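Local coordinates for protein beta-catenin homolog sys-1 (Caenorhabditis elegans, PDB 3C2G) that acts as a beta-catenin-type transcription coregulator in the Wnt asymmetry pathway, binding the TCF factor POP-1 directly to activate or repress target genes, at residues Y343-G347 with C399-R403; K360-I364 with N407-W412. Residue numbers count along the deposited sequence, not the author numbering.

Interaction 1. Residues Y343-G347 with C399-R403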
ATOM      1  N   TYR A 343      12.092   1.298   0.303  1.00 27.64           N
ATOM      2  CA  TYR A 343      11.158   0.381  -0.309  1.00 27.36           C
ATOM      3  C   TYR A 343      10.129   1.127  -1.129  1.00 27.53           C
ATOM      4  O   TYR A 343       9.909   0.779  -2.286  1.00 28.40           O
ATOM      5  CB  TYR A 343      10.466  -0.466   0.742  1.00 27.05           C
ATOM      6  CG  TYR A 343       9.297  -1.244   0.207  1.00 28.60           C
ATOM      7  CD1 TYR A 343       9.502  -2.337  -0.664  1.00 27.26           C
ATOM      8  CD2 TYR A 343       7.981  -0.914   0.576  1.00 26.42           C
ATOM      9  CE1 TYR A 343       8.428  -3.069  -1.159  1.00 28.11           C
ATOM     10  CE2 TYR A 343       6.891  -1.647   0.088  1.00 26.17           C
ATOM     11  CZ  TYR A 343       7.116  -2.719  -0.782  1.00 28.70           C
ATOM     12  OH  TYR A 343       6.048  -3.456  -1.275  1.00 28.35           O
ATOM     13  N   SER A 344       9.529   2.164  -0.545  1.00 27.34           N
ATOM     14  CA  SER A 344       8.498   2.949  -1.221  1.00 27.35           C
ATOM     15  C   SER A 344       9.046   3.702  -2.424  1.00 27.05           C
ATOM     16  O   SER A 344       8.438   3.691  -3.490  1.00 26.75           O
ATOM     17  CB  SER A 344       7.852   3.944  -0.257  1.00 27.58           C
ATOM     18  OG  SER A 344       7.358   3.304   0.905  1.00 29.00           O
ATOM     19  N   GLY A 345      10.195   4.353  -2.240  1.00 27.02           N
ATOM     20  CA  GLY A 345      10.814   5.157  -3.283  1.00 26.44           C
ATOM     21  C   GLY A 345      11.230   4.338  -4.492  1.00 27.08           C
ATOM     22  O   GLY A 345      10.943   4.719  -5.629  1.00 27.85           O
ATOM     23  N   THR A 346      11.916   3.219  -4.258  1.00 25.97           N
ATOM     24  CA  THR A 346      12.355   2.373  -5.355  1.00 24.94           C
ATOM     25  C   THR A 346      11.165   1.707  -6.049  1.00 25.00           C
ATOM     26  O   THR A 346      11.216   1.450  -7.256  1.00 25.31           O
ATOM     27  CB  THR A 346      13.396   1.284  -4.921  1.00 24.78           C
ATOM     28  OG1 THR A 346      12.830   0.418  -3.926  1.00 23.60           O
ATOM     29  CG2 THR A 346      14.677   1.915  -4.393  1.00 24.77           C
ATOM     30  N   GLY A 347      10.113   1.404  -5.278  1.00 24.31           N
ATOM     31  CA  GLY A 347       8.884   0.838  -5.816  1.00 22.92           C
ATOM     32  C   GLY A 347       8.232   1.835  -6.750  1.00 23.91           C
ATOM     33  O   GLY A 347       7.848   1.497  -7.863  1.00 25.20           O
ATOM     34  N   CYS A 399      14.536  -6.315  -5.458  1.00 28.18           N
ATOM     35  CA  CYS A 399      13.622  -6.648  -6.527  1.00 27.62           C
ATOM     36  C   CYS A 399      13.106  -5.400  -7.245  1.00 27.97           C
ATOM     37  O   CYS A 399      13.059  -5.382  -8.470  1.00 28.23           O
ATOM     38  CB  CYS A 399      12.476  -7.485  -6.005  1.00 26.90           C
ATOM     39  SG  CYS A 399      11.527  -8.193  -7.344  1.00 30.71           S
ATOM     40  N   ASN A 400      12.737  -4.363  -6.484  1.00 27.50           N
ATOM     41  CA  ASN A 400      12.378  -3.069  -7.061  1.00 26.47           C
ATOM     42  C   ASN A 400      13.483  -2.462  -7.913  1.00 26.03           C
ATOM     43  O   ASN A 400      13.214  -1.935  -8.988  1.00 26.54           O
ATOM     44  CB  ASN A 400      12.037  -2.052  -5.965  1.00 27.08           C
ATOM     45  CG  ASN A 400      10.721  -2.345  -5.265  1.00 25.60           C
ATOM     46  OD1 ASN A 400       9.837  -3.005  -5.810  1.00 24.38           O
ATOM     47  ND2 ASN A 400      10.582  -1.826  -4.056  1.00 22.52           N
ATOM     48  N   CYS A 401      14.712  -2.493  -7.419  1.00 25.15           N
ATOM     49  CA  CYS A 401      15.828  -1.876  -8.136  1.00 25.57           C
ATOM     50  C   CYS A 401      16.088  -2.544  -9.489  1.00 25.32           C
ATOM     51  O   CYS A 401      16.190  -1.865 -10.503  1.00 25.26           O
ATOM     52  CB  CYS A 401      17.085  -1.853  -7.279  1.00 26.25           C
ATOM     53  SG  CYS A 401      17.007  -0.730  -5.845  1.00 27.42           S
ATOM     54  N   LEU A 402      16.127  -3.872  -9.500  1.00 25.57           N
ATOM     55  CA  LEU A 402      16.356  -4.639 -10.714  1.00 25.38           C
ATOM     56  C   LEU A 402      15.213  -4.517 -11.705  1.00 26.11           C
ATOM     57  O   LEU A 402      15.433  -4.541 -12.925  1.00 26.34           O
ATOM     58  CB  LEU A 402      16.604  -6.106 -10.386  1.00 25.41           C
ATOM     59  CG  LEU A 402      17.815  -6.425  -9.515  1.00 27.46           C
ATOM     60  CD1 LEU A 402      17.733  -7.874  -9.144  1.00 29.80           C
ATOM     61  CD2 LEU A 402      19.167  -6.116 -10.192  1.00 27.30           C
ATOM     62  N   ARG A 403      13.992  -4.387 -11.202  1.00 25.94           N
ATOM     63  CA  ARG A 403      12.851  -4.140 -12.090  1.00 26.71           C
ATOM     64  C   ARG A 403      12.989  -2.752 -12.750  1.00 26.21           C
ATOM     65  O   ARG A 403      12.664  -2.566 -13.917  1.00 27.01           O
ATOM     66  CB  ARG A 403      11.533  -4.272 -11.322  1.00 26.19           C
ATOM     67  CG  ARG A 403      10.406  -4.902 -12.125  1.00 28.60           C
ATOM     68  CD  ARG A 403       9.103  -5.132 -11.305  1.00 29.05           C
ATOM     69  NE  ARG A 403       8.821  -4.029 -10.388  1.00 27.09           N
ATOM     70  CZ  ARG A 403       8.902  -4.125  -9.065  1.00 28.72           C
ATOM     71  NH1 ARG A 403       9.227  -5.293  -8.502  1.00 25.24           N
ATOM     72  NH2 ARG A 403       8.663  -3.051  -8.307  1.00 25.24           N
TER

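Interaction 2. Residues K360-I364 with N407-W412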
ATOM      1  N   LYS A 360      12.228   8.044 -18.253  1.00 29.99           N
ATOM      2  CA  LYS A 360      13.521   7.360 -18.240  1.00 30.00           C
ATOM      3  C   LYS A 360      14.663   8.361 -18.442  1.00 30.52           C
ATOM      4  O   LYS A 360      15.696   8.291 -17.754  1.00 30.50           O
ATOM      5  CB  LYS A 360      13.554   6.289 -19.325  1.00 29.82           C
ATOM      6  CG  LYS A 360      12.936   4.984 -18.904  1.00 30.12           C
ATOM      7  CD  LYS A 360      11.964   4.468 -19.928  1.00 30.24           C
ATOM      8  CE  LYS A 360      12.337   3.069 -20.327  1.00 31.31           C
ATOM      9  NZ  LYS A 360      11.180   2.162 -20.555  1.00 30.85           N
ATOM     10  N   ASP A 361      14.475   9.304 -19.368  1.00 31.01           N
ATOM     11  CA  ASP A 361      15.527  10.283 -19.657  1.00 32.25           C
ATOM     12  C   ASP A 361      15.812  11.153 -18.440  1.00 32.16           C
ATOM     13  O   ASP A 361      16.979  11.385 -18.088  1.00 32.84           O
ATOM     14  CB  ASP A 361      15.189  11.141 -20.882  1.00 33.45           C
ATOM     15  CG  ASP A 361      15.267  10.362 -22.199  0.50 34.74           C
ATOM     16  OD1 ASP A 361      15.999   9.348 -22.277  0.50 38.06           O
ATOM     17  OD2 ASP A 361      14.594  10.771 -23.169  0.50 36.15           O
ATOM     18  N   ILE A 362      14.755  11.612 -17.772  1.00 31.23           N
ATOM     19  CA  ILE A 362      14.939  12.403 -16.556  1.00 30.55           C
ATOM     20  C   ILE A 362      15.749  11.604 -15.531  1.00 30.11           C
ATOM     21  O   ILE A 362      16.768  12.070 -15.019  1.00 29.27           O
ATOM     22  CB  ILE A 362      13.591  12.889 -15.990  1.00 30.79           C
ATOM     23  CG1 ILE A 362      12.984  13.919 -16.955  1.00 30.92           C
ATOM     24  CG2 ILE A 362      13.764  13.473 -14.583  1.00 28.48           C
ATOM     25  CD1 ILE A 362      11.464  14.031 -16.908  1.00 29.23           C
ATOM     26  N   ALA A 363      15.301  10.385 -15.266  1.00 30.49           N
ATOM     27  CA  ALA A 363      15.982   9.509 -14.334  1.00 30.88           C
ATOM     28  C   ALA A 363      17.484   9.345 -14.658  1.00 31.68           C
ATOM     29  O   ALA A 363      18.342   9.528 -13.791  1.00 31.19           O
ATOM     30  CB  ALA A 363      15.269   8.176 -14.279  1.00 30.05           C
ATOM     31  N   ILE A 364      17.803   9.033 -15.911  1.00 33.39           N
ATOM     32  CA  ILE A 364      19.208   8.860 -16.314  1.00 34.69           C
ATOM     33  C   ILE A 364      20.066  10.100 -16.052  1.00 34.74           C
ATOM     34  O   ILE A 364      21.176   9.984 -15.541  1.00 35.64           O
ATOM     35  CB  ILE A 364      19.311   8.400 -17.787  1.00 35.85           C
ATOM     36  CG1 ILE A 364      18.919   6.927 -17.899  1.00 35.22           C
ATOM     37  CG2 ILE A 364      20.715   8.615 -18.357  1.00 36.23           C
ATOM     38  CD1 ILE A 364      18.454   6.567 -19.271  1.00 36.33           C
ATOM     39  N   ASN A 407      13.500  -2.043 -16.925  1.00 30.45           N
ATOM     40  CA  ASN A 407      12.746  -1.042 -17.689  1.00 31.20           C
ATOM     41  C   ASN A 407      13.631  -0.068 -18.465  1.00 32.05           C
ATOM     42  O   ASN A 407      13.210   0.452 -19.490  1.00 31.73           O
ATOM     43  CB  ASN A 407      11.758  -0.293 -16.793  1.00 31.48           C
ATOM     44  CG  ASN A 407      10.616  -1.181 -16.316  1.00 32.07           C
ATOM     45  OD1 ASN A 407      10.313  -2.206 -16.938  1.00 34.05           O
ATOM     46  ND2 ASN A 407       9.991  -0.805 -15.197  1.00 29.75           N
ATOM     47  N   PHE A 408      14.857   0.159 -17.991  1.00 33.62           N
ATOM     48  CA  PHE A 408      15.851   0.949 -18.733  1.00 35.30           C
ATOM     49  C   PHE A 408      16.473   0.181 -19.900  1.00 36.77           C
ATOM     50  O   PHE A 408      16.568   0.700 -21.004  1.00 36.69           O
ATOM     51  CB  PHE A 408      16.991   1.420 -17.827  1.00 35.22           C
ATOM     52  CG  PHE A 408      16.618   2.511 -16.887  1.00 35.49           C
ATOM     53  CD1 PHE A 408      16.027   3.673 -17.345  1.00 37.07           C
ATOM     54  CD2 PHE A 408      16.893   2.389 -15.535  1.00 36.84           C
ATOM     55  CE1 PHE A 408      15.686   4.685 -16.467  1.00 37.87           C
ATOM     56  CE2 PHE A 408      16.558   3.400 -14.644  1.00 37.12           C
ATOM     57  CZ  PHE A 408      15.951   4.550 -15.114  1.00 36.94           C
ATOM     58  N   LEU A 409      16.910  -1.050 -19.647  1.00 39.19           N
ATOM     59  CA  LEU A 409      17.738  -1.781 -20.608  1.00 41.57           C
ATOM     60  C   LEU A 409      17.034  -2.070 -21.936  1.00 44.66           C
ATOM     61  O   LEU A 409      17.692  -2.291 -22.942  1.00 44.93           O
ATOM     62  CB  LEU A 409      18.326  -3.053 -19.988  1.00 40.01           C
ATOM     63  CG  LEU A 409      19.297  -2.857 -18.816  1.00 38.51           C
ATOM     64  CD1 LEU A 409      19.606  -4.163 -18.074  1.00 33.29           C
ATOM     65  CD2 LEU A 409      20.578  -2.167 -19.255  1.00 37.51           C
HETATM   66  N   MSE A 410      15.708  -2.034 -21.932  1.00 49.14           N
HETATM   67  CA  MSE A 410      14.910  -2.210 -23.144  1.00 54.26           C
HETATM   68  C   MSE A 410      15.329  -1.257 -24.258  1.00 55.63           C
HETATM   69  O   MSE A 410      15.528  -1.682 -25.402  1.00 56.24           O
HETATM   70  CB  MSE A 410      13.429  -2.015 -22.829  1.00 56.28           C
HETATM   71  CG  MSE A 410      12.949  -2.824 -21.639  1.00 63.98           C
HETATM   72 SE   MSE A 410      12.314  -4.630 -22.072  1.00 82.91          SE
HETATM   73  CE  MSE A 410      13.745  -5.317 -23.231  1.00 76.61           C
HETATM   74  N   MSE A 411      15.476   0.022 -23.908  1.00 56.95           N
HETATM   75  CA  MSE A 411      15.925   1.073 -24.827  1.00 59.01           C
HETATM   76  C   MSE A 411      17.028   0.639 -25.792  1.00 56.79           C
HETATM   77  O   MSE A 411      16.995   0.970 -26.966  1.00 56.75           O
HETATM   78  CB  MSE A 411      16.450   2.274 -24.035  1.00 58.48           C
HETATM   79  CG  MSE A 411      15.410   3.038 -23.231  1.00 61.55           C
HETATM   80 SE   MSE A 411      16.265   4.334 -22.017  1.00 66.52          SE
HETATM   81  CE  MSE A 411      17.276   5.405 -23.326  1.00 66.34           C
ATOM     82  N   TRP A 412      18.001  -0.105 -25.285  1.00 55.76           N
ATOM     83  CA  TRP A 412      19.274  -0.268 -25.968  1.00 54.42           C
ATOM     84  C   TRP A 412      19.498  -1.624 -26.601  1.00 56.08           C
ATOM     85  O   TRP A 412      20.555  -1.868 -27.181  1.00 56.04           O
ATOM     86  CB  TRP A 412      20.412   0.037 -25.003  1.00 51.28           C
ATOM     87  CG  TRP A 412      20.309   1.386 -24.439  1.00 48.27           C
ATOM     88  CD1 TRP A 412      20.233   2.552 -25.131  1.00 45.38           C
ATOM     89  CD2 TRP A 412      20.259   1.734 -23.053  1.00 47.40           C
ATOM     90  NE1 TRP A 412      20.143   3.607 -24.268  1.00 46.07           N
ATOM     91  CE2 TRP A 412      20.159   3.136 -22.982  1.00 45.81           C
ATOM     92  CE3 TRP A 412      20.294   0.997 -21.862  1.00 45.87           C
ATOM     93  CZ2 TRP A 412      20.098   3.822 -21.771  1.00 46.54           C
ATOM     94  CZ3 TRP A 412      20.235   1.679 -20.660  1.00 46.61           C
ATOM     95  CH2 TRP A 412      20.135   3.079 -20.623  1.00 46.53           C
TER

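Interaction 1. Residues Y343-G347 with C399-R403
Start with Asn400, the residue that gives most to this contact. Its CA-to-CB bond points from helix 388-409 toward helix 339-352, and its amide nitrogen ND2 donates a hydrogen bond to Thr346 OG1 at 3.2 Å. Thr346 points back toward it, and its hydroxyl is also bonded to the carbonyl of Ile342, one turn earlier; since that carbonyl can only accept, the threonine hydroxyl can accept from the amide while donating its own hydrogen to Ile342 O. The amide tip sits close to the backbone too: ND2 is 3.2 Å from Tyr343 O, but the angle is too poor for a hydrogen bond. At its other end, Asn400 OD1 accepts from Arg403 NH2 at 2.8 Å, consistent with the way the amide is turned, and Arg403 reaches on to Ser350.

Cys401 supplies the apolar side, its SG resting 3.8 Å from Thr346 CG2; both residues also touch Ile375 of helix 368-377. Gly347 has no side chain to intrude, and here the backbones come nearest, with Gly347 CA 5.4 Å from Asn400 CA.

The two segments run almost side by side, their axes 8.9 Å apart at an angle of 19°. Tyr343 and Asn400 also pack on an aromatic side chain of the bound POP-1 peptide, and Arg403 lies against a basic one. Near-parallel neighbours of this kind, with a ligand laid across them, are the third helices of successive armadillo repeats, which line the superhelical groove where beta-catenins hold their partners.

Interaction 2. Residues K360-I364 with N407-W412
Phe408 and Ile364 form the heart of this contact. The Phe408 ring meets Ala363 at its edge, with CZ 3.8 Å from Ala363 CB, and its CE1 lies 4.2 Å from Ile364 CG1. Follow Ile364 outward and its CD1 touches two more residues, Trp412 at CZ2 (4.1 Å) and the selenium of Met411, a selenomethionine in this model, at SE (4.2 Å). Ile369 of helix 368-377 packs on both Phe408 and Ile364, so the small hydrophobic cluster draws on all three helices of one armadillo repeat.

Lys360 carries the contact from oil to charge. Its aliphatic chain packs against the aromatic ring, with Lys360 CG 3.7 Å from Phe408 CE1, and Lys360 CE lies 4.2 Å from Met411 CG. No residue of the pair has more of its surface covered by the opposite segment. At the tip, Lys360 NZ makes a weak hydrogen bond to Asn407 O at 2.9 Å, although the position of that carbonyl is less certain than most.

The ammonium group has a stronger partner outside the two segments, an acidic side chain of the bound POP-1 peptide, with which it forms a salt bridge. Asn407 turns its own side chain away from Lys360 and uses OD1 to hydrogen-bond the peptide backbone. The chemistry therefore changes across a single side chain: the lysine stem packs on the apolar cluster beside the repeat's long third helix, while its charged end meets the peptide, so that fold and ligand binding share one residue.

Helix 388-409 is common to both contacts, but it looks in two directions. Interaction 1 joins it to helix 339-352, the third helix of the preceding repeat, whereas interaction 2 holds it to helix 357-365, the first helix of its own. Both are largely buried, with centres 15 Å apart; interaction 2 lies farther from the middle of the chain and buries more, 329 Å² against 215 Å². Interaction 1 is polar at its centre, an amide-hydroxyl bond between helices; interaction 2 is aromatic and aliphatic inside, polar at one edge. Ser350 receives side chains from both, Arg403 at its hydroxyl and Asn407, weakly, at its carbonyl, and the POP-1 peptide touches both.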